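Local structure of lytic Polysaccharide Monooxygenase (Phytophthora infestans, 6Z5Y) at residues G29-S34 against T159-Y164; A42-L47 against N51-V56; P99-L104 against V109-D114; S117-G122 against V129-D134. The protein probably cleaves pectin oxidatively as a secreted, copper-dependent lytic polysaccharide monooxygenase of a plant-infecting oomycete. All blocks are in the same frame, centred on the assembly; numbering follows the deposited sequence.

Overall arrangement
This chain is the copper-binding domain of a longer protein, built around two antiparallel sheets. Contacts 1 and 3 both reach the five-stranded sheet: contact 1, buried, fastens a loop to strand 158-170 and pairs a carboxylate-threonine bond with a T-shaped indole pair, while contact 3 is the hairpin that includes the edge strand 107-112, held mostly by backbone bonds. Contact 2, partly buried, folds helix 36-47 onto its following loop and touches both, reaching Trp31 of contact 1 and Glu101 of contact 3. Contact 4, nearest the surface, brings helix 115-119 to strand 129-130 of the smaller sheet; its Tyr119 meets Leu110 and Asn112 of contact 3, combining ring packing with water-mediated bonding.

Contact 1 of 4, residues G29-S34 against T159-Y164; sequences GGWDES and TVWQAY
With chi1 at -72°, Asp32 sets its carboxylate beside its own backbone N and reaches Thr159 near the start of strand 158-170, while Trp31, turned the same way, brings its indole to Trp161. The matching rotation of Thr159 puts OG1 beside its backbone N, and both groups then meet the same oxygen. Asp32 OD1 accepts from Thr159 N at 2.7 Å, on the syn side of the carboxylate, and from Thr159 OG1 at 2.8 Å, nearly along the C-O bond. Threonine suits this place because its hydroxyl serves the acid while its methyl lies near the Trp31 indole, Thr159 CG2 being 4.0 Å from Trp31 CE3. The second carboxylate oxygen is used too: a water donates to Asp32 OD2 and to Thr159 O. Two residues on, Trp161 brings the NE1 edge of its indole over one face of the Trp31 ring, with Trp161 NE1 3.6 Å from Trp31 CH2. The planes stand at 83°, a T-shaped pair. Trp31 NE1 bonds to Trp27 O, which helps fix the ring that receives this edge, and Trp31 O accepts from Ser34 OG and Ser34 N. Leu47 and Thr43 of helix 36-47 also pack on the Trp31 indole. Farther along the strand Tyr164 OH donates to Gln162 OE1 and is hydrogen-bonded to His1 N. The loop is thus joined near the start of the strand whose Tyr164 completes the copper site with His1 and His96, the histidine brace of lytic polysaccharide monooxygenases.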
loop_
_atom_site.group_PDB
_atom_site.type_symbol
_atom_site.label_atom_id
_atom_site.label_comp_id
_atom_site.label_asym_id
_atom_site.label_seq_id
_atom_site.Cartn_x
_atom_site.Cartn_y
_atom_site.Cartn_z
ATOM N N GLY A 29 -1.255 15.265 16.901
ATOM C CA GLY A 29 -0.118 14.969 17.787
ATOM C C GLY A 29 1.165 15.607 17.316
ATOM O O GLY A 29 1.161 16.454 16.411
ATOM N N GLY A 30 2.271 15.153 17.887
ATOM C CA GLY A 30 3.560 15.856 17.755
ATOM C C GLY A 30 4.429 15.341 16.634
ATOM O O GLY A 30 5.640 15.186 16.819
ATOM N N TRP A 31 3.839 15.128 15.473
ATOM C CA TRP A 31 4.571 14.627 14.288
ATOM C C TRP A 31 5.821 15.470 14.009
ATOM O O TRP A 31 6.915 14.904 13.873
ATOM C CB TRP A 31 3.646 14.667 13.080
ATOM C CG TRP A 31 2.405 13.851 13.240
ATOM C CD1 TRP A 31 1.180 14.244 13.689
ATOM C CD2 TRP A 31 2.266 12.463 12.928
ATOM N NE1 TRP A 31 0.315 13.182 13.727
ATOM C CE2 TRP A 31 0.954 12.075 13.246
ATOM C CE3 TRP A 31 3.153 11.510 12.434
ATOM C CZ2 TRP A 31 0.495 10.773 13.030
ATOM C CZ3 TRP A 31 2.701 10.226 12.209
ATOM C CH2 TRP A 31 1.386 9.863 12.518
ATOM N N ASP A 32 5.680 16.796 13.983
ATOM C CA ASP A 32 6.774 17.679 13.507
ATOM C C ASP A 32 7.849 17.850 14.570
ATOM O O ASP A 32 8.948 18.229 14.191
ATOM C CB ASP A 32 6.209 19.015 13.084
ATOM C CG ASP A 32 5.451 18.838 11.795
ATOM O OD1 ASP A 32 5.660 17.818 11.141
ATOM O OD2 ASP A 32 4.705 19.721 11.453
ATOM N N GLU A 33 7.533 17.531 15.818
ATOM C CA GLU A 33 8.489 17.594 16.965
ATOM C C GLU A 33 9.319 16.312 17.061
ATOM O O GLU A 33 10.293 16.236 17.808
ATOM C CB GLU A 33 7.710 17.808 18.261
ATOM C CG GLU A 33 7.193 19.234 18.404
ATOM C CD GLU A 33 6.097 19.654 17.447
ATOM O OE1 GLU A 33 6.308 20.631 16.671
ATOM O OE2 GLU A 33 5.039 19.003 17.469
ATOM N N SER A 34 8.889 15.272 16.388
ATOM C CA SER A 34 9.643 14.001 16.303
ATOM C C SER A 34 10.794 14.166 15.315
ATOM O O SER A 34 10.750 15.069 14.444
ATOM C CB SER A 34 8.762 12.837 15.914
ATOM O OG SER A 34 8.477 12.890 14.539
ATOM N N THR A 159 5.329 17.311 8.470
ATOM C CA THR A 159 4.904 15.937 8.212
ATOM C C THR A 159 3.657 15.940 7.330
ATOM O O THR A 159 2.709 16.651 7.613
ATOM C CB THR A 159 4.636 15.172 9.510
ATOM O OG1 THR A 159 5.832 15.175 10.299
ATOM C CG2 THR A 159 4.201 13.741 9.275
ATOM N N VAL A 160 3.676 15.072 6.339
ATOM C CA VAL A 160 2.477 14.756 5.543
ATOM C C VAL A 160 2.275 13.249 5.546
ATOM O O VAL A 160 3.183 12.467 5.832
ATOM C CB VAL A 160 2.596 15.248 4.093
ATOM C CG1 VAL A 160 2.723 16.760 4.081
ATOM C CG2 VAL A 160 3.722 14.603 3.300
ATOM N N TRP A 161 1.052 12.893 5.219
ATOM C CA TRP A 161 0.654 11.525 4.878
ATOM C C TRP A 161 0.427 11.469 3.367
ATOM O O TRP A 161 -0.313 12.290 2.815
ATOM C CB TRP A 161 -0.630 11.138 5.615
ATOM C CG TRP A 161 -0.519 10.897 7.092
ATOM C CD1 TRP A 161 0.554 11.094 7.901
ATOM C CD2 TRP A 161 -1.556 10.377 7.946
ATOM N NE1 TRP A 161 0.236 10.713 9.185
ATOM C CE2 TRP A 161 -1.025 10.222 9.221
ATOM C CE3 TRP A 161 -2.852 9.939 7.712
ATOM C CZ2 TRP A 161 -1.750 9.705 10.281
ATOM C CZ3 TRP A 161 -3.582 9.418 8.763
ATOM C CH2 TRP A 161 -3.032 9.305 10.027
ATOM N N GLN A 162 1.035 10.492 2.701
ATOM C CA GLN A 162 0.776 10.223 1.287
ATOM C C GLN A 162 0.076 8.869 1.196
ATOM O O GLN A 162 0.524 7.896 1.787
ATOM C CB GLN A 162 2.052 10.185 0.486
ATOM C CG GLN A 162 2.757 11.521 0.426
ATOM C CD GLN A 162 4.153 11.402 -0.123
ATOM O OE1 GLN A 162 4.684 10.316 -0.338
ATOM N NE2 GLN A 162 4.778 12.536 -0.335
ATOM N N ALA A 163 -1.001 8.817 0.446
ATOM C CA ALA A 163 -1.768 7.587 0.265
ATOM C C ALA A 163 -1.443 7.003 -1.085
ATOM O O ALA A 163 -1.693 7.650 -2.103
ATOM C CB ALA A 163 -3.244 7.866 0.352
ATOM N N TYR A 164 -1.019 5.736 -1.072
ATOM C CA TYR A 164 -0.804 4.979 -2.308
ATOM C C TYR A 164 -1.781 3.810 -2.269
ATOM O O TYR A 164 -1.862 3.082 -1.271
ATOM C CB TYR A 164 0.635 4.475 -2.401
ATOM C CG TYR A 164 1.661 5.569 -2.441
ATOM C CD1 TYR A 164 2.114 6.131 -1.273
ATOM C CD2 TYR A 164 2.162 6.047 -3.644
ATOM C CE1 TYR A 164 3.042 7.150 -1.278
ATOM C CE2 TYR A 164 3.071 7.101 -3.662
ATOM C CZ TYR A 164 3.524 7.635 -2.468
ATOM O OH TYR A 164 4.428 8.672 -2.486
HETATM O O HOH W 1 2.474 18.108 10.170
#

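Contact 2 of 4, residues A42-L47 against N51-V56; sequences ATFKEL and NNFKDV
Phe44 presents the CE1-CZ edge of its ring to the face of Phe53, a T-shaped pair that ties the end of helix 36-47 to the loop leading into helix 56-60. The closest approach is Phe44 CZ to Phe53 CZ, 3.8 Å, somewhat toward the rim of the receiving ring, and the planes stand at 84°. Both side chains are extended, with CG anti to the backbone N (chi1 -174° in Phe44), which lets two flat rings bridge the gap between helix and loop. Beside them the chain closes on itself through a polar bond. Asn51 ND2 donates to Leu47 O at 2.8 Å, almost straight at 173° and within the plane of its own amide, though tilted from the plane of the carbonyl; Asn51 N adds a weak bond to the same oxygen. An asparagine suits the place because it offers an N-H donor on a short side chain to the Leu47 carbonyl at the helix end. In the next shell, Trp27 meets both phenylalanine rings and is touched by Asn51, and Leu150 of strand 143-155 lies against Phe44. Triethylene glycol, probably from the crystallisation liquor, sits beside Phe53 and bonds to Asn51 O. Farther along, Asp55 is the N-cap of helix 56-60, and Asp55 N lies over the centre of the other face of Phe53, 3.8 Å above its plane.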
loop_
_atom_site.group_PDB
_atom_site.type_symbol
_atom_site.label_atom_id
_atom_site.label_comp_id
_atom_site.label_asym_id
_atom_site.label_seq_id
_atom_site.Cartn_x
_atom_site.Cartn_y
_atom_site.Cartn_z
ATOM N N ALA A 42 7.106 6.117 15.387
ATOM C CA ALA A 42 6.778 6.067 16.825
ATOM C C ALA A 42 5.540 6.915 17.121
ATOM O O ALA A 42 4.687 6.506 17.940
ATOM C CB ALA A 42 7.985 6.519 17.628
ATOM N N THR A 43 5.407 8.059 16.446
ATOM C CA THR A 43 4.224 8.931 16.605
ATOM C C THR A 43 2.988 8.182 16.091
ATOM O O THR A 43 1.967 8.148 16.765
ATOM C CB THR A 43 4.413 10.264 15.884
ATOM O OG1 THR A 43 5.578 10.932 16.398
ATOM C CG2 THR A 43 3.185 11.136 16.042
ATOM N N PHE A 44 3.113 7.534 14.953
ATOM C CA PHE A 44 1.999 6.740 14.409
ATOM C C PHE A 44 1.588 5.668 15.437
ATOM O O PHE A 44 0.394 5.495 15.720
ATOM C CB PHE A 44 2.427 6.145 13.066
ATOM C CG PHE A 44 1.301 5.446 12.372
ATOM C CD1 PHE A 44 0.974 4.134 12.674
ATOM C CD2 PHE A 44 0.562 6.120 11.425
ATOM C CE1 PHE A 44 -0.085 3.522 12.038
ATOM C CE2 PHE A 44 -0.497 5.501 10.790
ATOM C CZ PHE A 44 -0.830 4.215 11.116
ATOM N N LYS A 45 2.558 4.938 15.968
ATOM C CA LYS A 45 2.275 3.867 16.938
ATOM C C LYS A 45 1.579 4.435 18.180
ATOM O O LYS A 45 0.647 3.820 18.698
ATOM C CB LYS A 45 3.568 3.143 17.283
ATOM C CG LYS A 45 3.350 2.055 18.308
ATOM C CD LYS A 45 4.554 1.197 18.465
ATOM C CE LYS A 45 4.325 0.141 19.520
ATOM N NZ LYS A 45 5.560 -0.628 19.793
ATOM N N GLU A 46 2.048 5.587 18.652
ATOM C CA GLU A 46 1.495 6.238 19.860
ATOM C C GLU A 46 0.045 6.642 19.634
ATOM O O GLU A 46 -0.788 6.467 20.539
ATOM C CB GLU A 46 2.281 7.494 20.248
ATOM C CG GLU A 46 1.676 8.253 21.418
ATOM C CD GLU A 46 2.439 9.505 21.827
ATOM O OE1 GLU A 46 3.597 9.700 21.391
ATOM O OE2 GLU A 46 1.891 10.303 22.598
ATOM N N LEU A 47 -0.270 7.173 18.460
ATOM C CA LEU A 47 -1.593 7.777 18.212
ATOM C C LEU A 47 -2.592 6.757 17.692
ATOM O O LEU A 47 -3.789 7.015 17.750
ATOM C CB LEU A 47 -1.423 8.922 17.231
ATOM C CG LEU A 47 -0.597 10.069 17.777
ATOM C CD1 LEU A 47 -0.547 11.170 16.741
ATOM C CD2 LEU A 47 -1.183 10.567 19.083
ATOM N N ASN A 51 -7.011 6.567 18.086
ATOM C CA ASN A 51 -7.710 6.889 16.827
ATOM C C ASN A 51 -8.354 5.624 16.234
ATOM O O ASN A 51 -8.746 5.684 15.051
ATOM C CB ASN A 51 -6.762 7.591 15.853
ATOM C CG ASN A 51 -6.483 9.000 16.323
ATOM O OD1 ASN A 51 -7.284 9.889 16.056
ATOM N ND2 ASN A 51 -5.400 9.147 17.076
ATOM N N ASN A 52 -8.485 4.529 16.984
ATOM C CA ASN A 52 -9.239 3.321 16.576
ATOM C C ASN A 52 -8.657 2.732 15.297
ATOM O O ASN A 52 -9.365 2.171 14.487
ATOM C CB ASN A 52 -10.708 3.659 16.400
ATOM C CG ASN A 52 -11.303 4.126 17.705
ATOM O OD1 ASN A 52 -11.205 3.400 18.684
ATOM N ND2 ASN A 52 -11.820 5.346 17.727
ATOM N N PHE A 53 -7.358 2.845 15.129
ATOM C CA PHE A 53 -6.691 2.293 13.938
ATOM C C PHE A 53 -6.718 0.774 14.000
ATOM O O PHE A 53 -6.345 0.185 15.020
ATOM C CB PHE A 53 -5.271 2.823 13.852
ATOM C CG PHE A 53 -4.546 2.311 12.642
ATOM C CD1 PHE A 53 -4.839 2.776 11.361
ATOM C CD2 PHE A 53 -3.599 1.335 12.779
ATOM C CE1 PHE A 53 -4.142 2.296 10.263
ATOM C CE2 PHE A 53 -2.915 0.850 11.681
ATOM C CZ PHE A 53 -3.187 1.339 10.423
ATOM N N LYS A 54 -7.051 0.180 12.871
ATOM C CA LYS A 54 -7.017 -1.282 12.693
ATOM C C LYS A 54 -5.942 -1.620 11.642
ATOM O O LYS A 54 -4.959 -2.289 11.943
ATOM C CB LYS A 54 -8.389 -1.834 12.299
ATOM C CG LYS A 54 -8.376 -3.351 12.105
ATOM C CD LYS A 54 -9.692 -3.965 11.698
ATOM N N ASP A 55 -6.143 -1.139 10.428
ATOM C CA ASP A 55 -5.233 -1.409 9.300
ATOM C C ASP A 55 -5.419 -0.289 8.277
ATOM O O ASP A 55 -6.301 0.590 8.434
ATOM C CB ASP A 55 -5.466 -2.801 8.745
ATOM C CG ASP A 55 -6.932 -3.104 8.451
ATOM O OD1 ASP A 55 -7.608 -2.229 7.912
ATOM O OD2 ASP A 55 -7.388 -4.236 8.712
ATOM N N VAL A 56 -4.557 -0.257 7.286
ATOM C CA VAL A 56 -4.592 0.872 6.335
ATOM C C VAL A 56 -5.853 0.807 5.472
ATOM O O VAL A 56 -6.418 1.863 5.167
ATOM C CB VAL A 56 -3.297 0.948 5.518
ATOM C CG1 VAL A 56 -3.316 2.158 4.606
ATOM C CG2 VAL A 56 -2.076 1.018 6.421
#

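Contact 3 of 4, residues P99-L104 against V109-D114; sequences PCEIWL and VLQNDD
Ile102 and Leu110 form a hydrogen-bonded pair in an antiparallel hairpin, and the face they share with Cys100 is the tightly packed side. Ile102 N donates to Leu110 O at 2.9 Å. Ile102 O in turn accepts two bonds, from Val109 N at 2.9 Å and Leu110 N at 3.2 Å, because Val109 and Leu110 both oppose Ile102 in a classic beta bulge. Branched side chains fill this face: Ile102 CG2 touches Val109 CG2 at 3.8 Å, and Leu104 CD1 lies 3.8 Å from Val109 CG1. Phe130 covers Cys100, Ile102 and Leu110, and a disulfide ties Cys100 to Cys115. Where the strand ends, Asn112, on the Cys100 face, closes an Asx turn, its OD1 accepting from N of Asp114, the N-cap of helix 115-119. Toward Gln111 and the exposed Asp113 the cross-strand contact is looser: Glu101 CB lies 4.1 Å from Gln111 CA. Glu101 itself is held by other partners. Its CG stands between backbone N and carbonyl carbon (chi1 61°), and the extended chain reaches helix 56-60. Glu101 OE2, in the Trp103 indole plane, accepts from Trp103 NE1 at 2.8 Å and from Arg57 N, Glu101 OE1 from Val56 N; so many donors would probably keep this buried carboxylate ionised.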
loop_
_atom_site.group_PDB
_atom_site.type_symbol
_atom_site.label_atom_id
_atom_site.label_comp_id
_atom_site.label_asym_id
_atom_site.label_seq_id
_atom_site.Cartn_x
_atom_site.Cartn_y
_atom_site.Cartn_z
ATOM N N PRO A 99 3.200 2.177 7.186
ATOM C CA PRO A 99 2.627 0.849 7.044
ATOM C C PRO A 99 2.077 0.597 5.636
ATOM O O PRO A 99 1.577 1.497 4.956
ATOM C CB PRO A 99 1.480 0.877 8.060
ATOM C CG PRO A 99 1.078 2.343 8.117
ATOM C CD PRO A 99 2.388 3.092 8.001
ATOM N N CYS A 100 2.112 -0.668 5.255
ATOM C CA CYS A 100 1.510 -1.086 3.991
ATOM C C CYS A 100 0.970 -2.490 4.158
ATOM O O CYS A 100 1.278 -3.228 5.119
ATOM C CB CYS A 100 2.441 -0.933 2.798
ATOM S SG CYS A 100 3.597 -2.271 2.499
ATOM N N GLU A 101 0.116 -2.865 3.208
ATOM C CA GLU A 101 -0.552 -4.155 3.266
ATOM C C GLU A 101 -1.075 -4.524 1.893
ATOM O O GLU A 101 -1.317 -3.673 1.038
ATOM C CB GLU A 101 -1.634 -4.143 4.332
ATOM C CG GLU A 101 -2.703 -3.119 4.065
ATOM C CD GLU A 101 -3.529 -2.764 5.287
ATOM O OE1 GLU A 101 -2.930 -2.354 6.311
ATOM O OE2 GLU A 101 -4.756 -2.805 5.202
ATOM N N ILE A 102 -1.264 -5.821 1.724
ATOM C CA ILE A 102 -1.823 -6.420 0.488
ATOM C C ILE A 102 -2.994 -7.291 0.894
ATOM O O ILE A 102 -2.866 -8.140 1.814
ATOM C CB ILE A 102 -0.775 -7.233 -0.264
ATOM C CG1 ILE A 102 0.413 -6.378 -0.673
ATOM C CG2 ILE A 102 -1.395 -7.900 -1.494
ATOM C CD1 ILE A 102 1.601 -7.136 -1.226
ATOM N N TRP A 103 -4.097 -7.124 0.185
ATOM C CA TRP A 103 -5.316 -7.928 0.330
ATOM C C TRP A 103 -5.612 -8.643 -0.970
ATOM O O TRP A 103 -5.357 -8.103 -2.052
ATOM C CB TRP A 103 -6.488 -7.012 0.660
ATOM C CG TRP A 103 -6.410 -6.305 1.969
ATOM C CD1 TRP A 103 -5.589 -5.268 2.308
ATOM C CD2 TRP A 103 -7.230 -6.551 3.099
ATOM N NE1 TRP A 103 -5.839 -4.862 3.589
ATOM C CE2 TRP A 103 -6.847 -5.634 4.100
ATOM C CE3 TRP A 103 -8.287 -7.439 3.364
ATOM C CZ2 TRP A 103 -7.497 -5.548 5.325
ATOM C CZ3 TRP A 103 -8.930 -7.355 4.583
ATOM C CH2 TRP A 103 -8.520 -6.428 5.546
ATOM N N LEU A 104 -6.184 -9.823 -0.869
ATOM C CA LEU A 104 -6.769 -10.546 -2.015
ATOM C C LEU A 104 -8.248 -10.677 -1.700
ATOM O O LEU A 104 -8.626 -11.379 -0.731
ATOM C CB LEU A 104 -6.107 -11.917 -2.208
ATOM C CG LEU A 104 -4.610 -11.873 -2.426
ATOM C CD1 LEU A 104 -4.061 -13.269 -2.558
ATOM C CD2 LEU A 104 -4.222 -11.041 -3.634
ATOM N N VAL A 109 -3.359 -10.636 3.147
ATOM C CA VAL A 109 -2.303 -11.634 2.928
ATOM C C VAL A 109 -0.931 -11.135 3.316
ATOM O O VAL A 109 -0.043 -11.983 3.477
ATOM C CB VAL A 109 -2.318 -12.165 1.495
ATOM C CG1 VAL A 109 -3.608 -12.930 1.230
ATOM C CG2 VAL A 109 -2.107 -11.091 0.448
ATOM N N LEU A 110 -0.721 -9.857 3.485
ATOM C CA LEU A 110 0.581 -9.333 3.899
ATOM C C LEU A 110 0.337 -8.002 4.586
ATOM O O LEU A 110 -0.504 -7.205 4.134
ATOM C CB LEU A 110 1.514 -9.192 2.697
ATOM C CG LEU A 110 2.872 -8.558 3.007
ATOM C CD1 LEU A 110 3.971 -9.243 2.227
ATOM C CD2 LEU A 110 2.900 -7.045 2.726
ATOM N N GLN A 111 1.075 -7.751 5.642
ATOM C CA GLN A 111 0.976 -6.491 6.397
ATOM C C GLN A 111 2.310 -6.224 7.051
ATOM O O GLN A 111 2.918 -7.160 7.562
ATOM C CB GLN A 111 -0.156 -6.580 7.408
ATOM C CG GLN A 111 -0.437 -5.305 8.182
ATOM C CD GLN A 111 0.532 -4.971 9.295
ATOM O OE1 GLN A 111 0.715 -3.772 9.632
ATOM N NE2 GLN A 111 1.057 -5.976 9.955
ATOM N N ASN A 112 2.680 -4.983 7.124
ATOM C CA ASN A 112 3.869 -4.588 7.920
ATOM C C ASN A 112 3.711 -3.143 8.367
ATOM O O ASN A 112 3.180 -2.302 7.622
ATOM C CB ASN A 112 5.159 -4.795 7.132
ATOM C CG ASN A 112 6.384 -4.806 8.000
ATOM O OD1 ASN A 112 6.907 -3.764 8.365
ATOM N ND2 ASN A 112 6.837 -5.992 8.362
ATOM N N ASP A 113 4.166 -2.873 9.578
ATOM C CA ASP A 113 4.055 -1.513 10.130
ATOM C C ASP A 113 5.015 -0.535 9.463
ATOM O O ASP A 113 4.821 0.701 9.556
ATOM C CB ASP A 113 4.347 -1.558 11.625
ATOM C CG ASP A 113 3.281 -2.298 12.430
ATOM O OD1 ASP A 113 2.139 -2.445 11.933
ATOM O OD2 ASP A 113 3.631 -2.690 13.544
ATOM N N ASP A 114 6.046 -1.044 8.810
ATOM C CA ASP A 114 7.014 -0.151 8.141
ATOM C C ASP A 114 7.604 -0.871 6.931
ATOM O O ASP A 114 8.628 -1.525 7.010
ATOM C CB ASP A 114 8.124 0.310 9.067
ATOM C CG ASP A 114 9.088 1.226 8.333
ATOM O OD1 ASP A 114 8.606 2.109 7.618
ATOM O OD2 ASP A 114 10.306 1.057 8.515
#

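Contact 4 of 4, residues S117-G122 against V129-D134; sequences SAYGDG and VFKPVD
Tyr119 O, near the end of helix 115-119, accepts a hydrogen bond from Val129 N at 3.1 Å and so pins the helix to the first residue of strand 129-130. Just beyond, Tyr119 CB and CD1 both rest against Val129 O, Tyr119 CB at 3.4 Å. A chi1 of -55° turns one face of the Tyr119 ring to Phe130, whose CD1 sits over that face near its rim, 3.5 Å from Tyr119 CD2; the two planes are inclined at 57°, so the rings meet obliquely. On the opposite face the small methyl of Ala118 lies over the ring centre, Ala118 CB 3.6 Å above the Tyr119 plane, so alanine suits a place pressed against a ring. Strand 129-130 is an outer strand of the three-stranded sheet, and Phe130 bridges from Phe90 of strand 88-90 in that sheet to Phe147 of strand 143-155 in the five-stranded one, as fits the core of a beta sandwich. Tyrosine combines this ring contact with a polar tip: a water lying in the ring plane bonds to Tyr119 OH at 2.7 Å and donates to Lys131 O at 2.8 Å, just before the cis peptide of Pro132. The Lys131 chain, bent at chi2 (-69°), turns back toward the tyrosine, bringing Lys131 CD 4.0 Å from Tyr119 CD1.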
loop_
_atom_site.group_PDB
_atom_site.type_symbol
_atom_site.label_atom_id
_atom_site.label_comp_id
_atom_site.label_asym_id
_atom_site.label_seq_id
_atom_site.Cartn_x
_atom_site.Cartn_y
_atom_site.Cartn_z
ATOM N N SER A 117 11.471 -0.673 5.919
ATOM C CA SER A 117 12.492 -1.500 6.580
ATOM C C SER A 117 12.264 -2.975 6.272
ATOM O O SER A 117 13.214 -3.727 6.294
ATOM C CB SER A 117 12.570 -1.229 8.058
ATOM O OG SER A 117 11.339 -1.397 8.722
ATOM N N ALA A 118 11.060 -3.409 5.964
ATOM C CA ALA A 118 10.768 -4.847 5.816
ATOM C C ALA A 118 11.110 -5.362 4.429
ATOM O O ALA A 118 11.446 -6.543 4.317
ATOM C CB ALA A 118 9.330 -5.109 6.129
ATOM N N TYR A 119 10.913 -4.554 3.395
ATOM C CA TYR A 119 10.835 -5.049 1.991
ATOM C C TYR A 119 11.805 -4.389 1.043
ATOM O O TYR A 119 11.853 -4.864 -0.115
ATOM C CB TYR A 119 9.435 -4.936 1.423
ATOM C CG TYR A 119 8.443 -5.637 2.304
ATOM C CD1 TYR A 119 8.523 -7.003 2.563
ATOM C CD2 TYR A 119 7.411 -4.917 2.892
ATOM C CE1 TYR A 119 7.616 -7.604 3.417
ATOM C CE2 TYR A 119 6.466 -5.523 3.696
ATOM C CZ TYR A 119 6.590 -6.862 3.991
ATOM O OH TYR A 119 5.675 -7.392 4.857
ATOM N N GLY A 120 12.506 -3.397 1.500
ATOM C CA GLY A 120 13.563 -2.849 0.650
ATOM C C GLY A 120 14.766 -2.455 1.459
ATOM O O GLY A 120 14.819 -2.766 2.653
ATOM N N ASP A 121 15.715 -1.779 0.810
ATOM C CA ASP A 121 16.971 -1.327 1.488
ATOM C C ASP A 121 16.927 0.197 1.716
ATOM O O ASP A 121 17.971 0.746 2.089
ATOM C CB ASP A 121 18.203 -1.836 0.722
ATOM C CG ASP A 121 18.412 -1.203 -0.643
ATOM O OD1 ASP A 121 17.700 -0.209 -0.942
ATOM O OD2 ASP A 121 19.450 -1.614 -1.293
ATOM N N GLY A 122 15.791 0.863 1.566
ATOM C CA GLY A 122 15.623 2.306 1.816
ATOM C C GLY A 122 16.041 3.167 0.635
ATOM O O GLY A 122 15.784 4.409 0.699
ATOM N N VAL A 129 10.557 -6.116 -2.685
ATOM C CA VAL A 129 9.828 -7.372 -2.914
ATOM C C VAL A 129 9.041 -7.660 -1.657
ATOM O O VAL A 129 9.591 -7.742 -0.562
ATOM C CB VAL A 129 10.764 -8.530 -3.274
ATOM C CG1 VAL A 129 9.926 -9.795 -3.436
ATOM C CG2 VAL A 129 11.564 -8.232 -4.500
ATOM N N PHE A 130 7.741 -7.823 -1.844
ATOM C CA PHE A 130 6.817 -8.178 -0.745
ATOM C C PHE A 130 6.709 -9.692 -0.681
ATOM O O PHE A 130 6.417 -10.328 -1.693
ATOM C CB PHE A 130 5.440 -7.594 -1.020
ATOM C CG PHE A 130 5.430 -6.090 -1.159
ATOM C CD1 PHE A 130 5.495 -5.255 -0.074
ATOM C CD2 PHE A 130 5.377 -5.512 -2.421
ATOM C CE1 PHE A 130 5.524 -3.872 -0.237
ATOM C CE2 PHE A 130 5.399 -4.138 -2.590
ATOM C CZ PHE A 130 5.484 -3.329 -1.498
ATOM N N LYS A 131 6.907 -10.240 0.512
ATOM C CA LYS A 131 6.784 -11.675 0.739
ATOM C C LYS A 131 6.573 -11.912 2.220
ATOM O O LYS A 131 6.953 -11.102 3.060
ATOM C CB LYS A 131 8.109 -12.260 0.338
ATOM C CG LYS A 131 9.246 -12.112 1.362
ATOM C CD LYS A 131 9.825 -10.717 1.647
ATOM C CE LYS A 131 11.103 -10.813 2.473
ATOM N NZ LYS A 131 11.545 -9.513 3.051
ATOM N N PRO A 132 5.930 -13.035 2.561
ATOM C CA PRO A 132 5.281 -13.991 1.660
ATOM C C PRO A 132 3.890 -13.520 1.238
ATOM O O PRO A 132 3.205 -12.851 2.011
ATOM C CB PRO A 132 5.143 -15.261 2.513
ATOM C CG PRO A 132 4.951 -14.678 3.943
ATOM C CD PRO A 132 5.803 -13.437 3.971
ATOM N N VAL A 133 3.506 -13.864 0.018
ATOM C CA VAL A 133 2.144 -13.594 -0.492
ATOM C C VAL A 133 1.581 -14.913 -1.007
ATOM O O VAL A 133 2.067 -15.439 -2.007
ATOM C CB VAL A 133 2.136 -12.514 -1.584
ATOM C CG1 VAL A 133 0.699 -12.247 -2.063
ATOM C CG2 VAL A 133 2.819 -11.225 -1.119
ATOM N N ASP A 134 0.564 -15.412 -0.333
ATOM C CA ASP A 134 -0.111 -16.649 -0.721
ATOM C C ASP A 134 -1.299 -16.272 -1.604
ATOM O O ASP A 134 -2.273 -15.683 -1.100
ATOM C CB ASP A 134 -0.539 -17.376 0.536
ATOM C CG ASP A 134 -1.282 -18.670 0.272
ATOM O OD1 ASP A 134 -1.465 -19.057 -0.882
ATOM O OD2 ASP A 134 -1.707 -19.309 1.259
HETATM O O HOH W 2 5.876 -9.992 5.357
#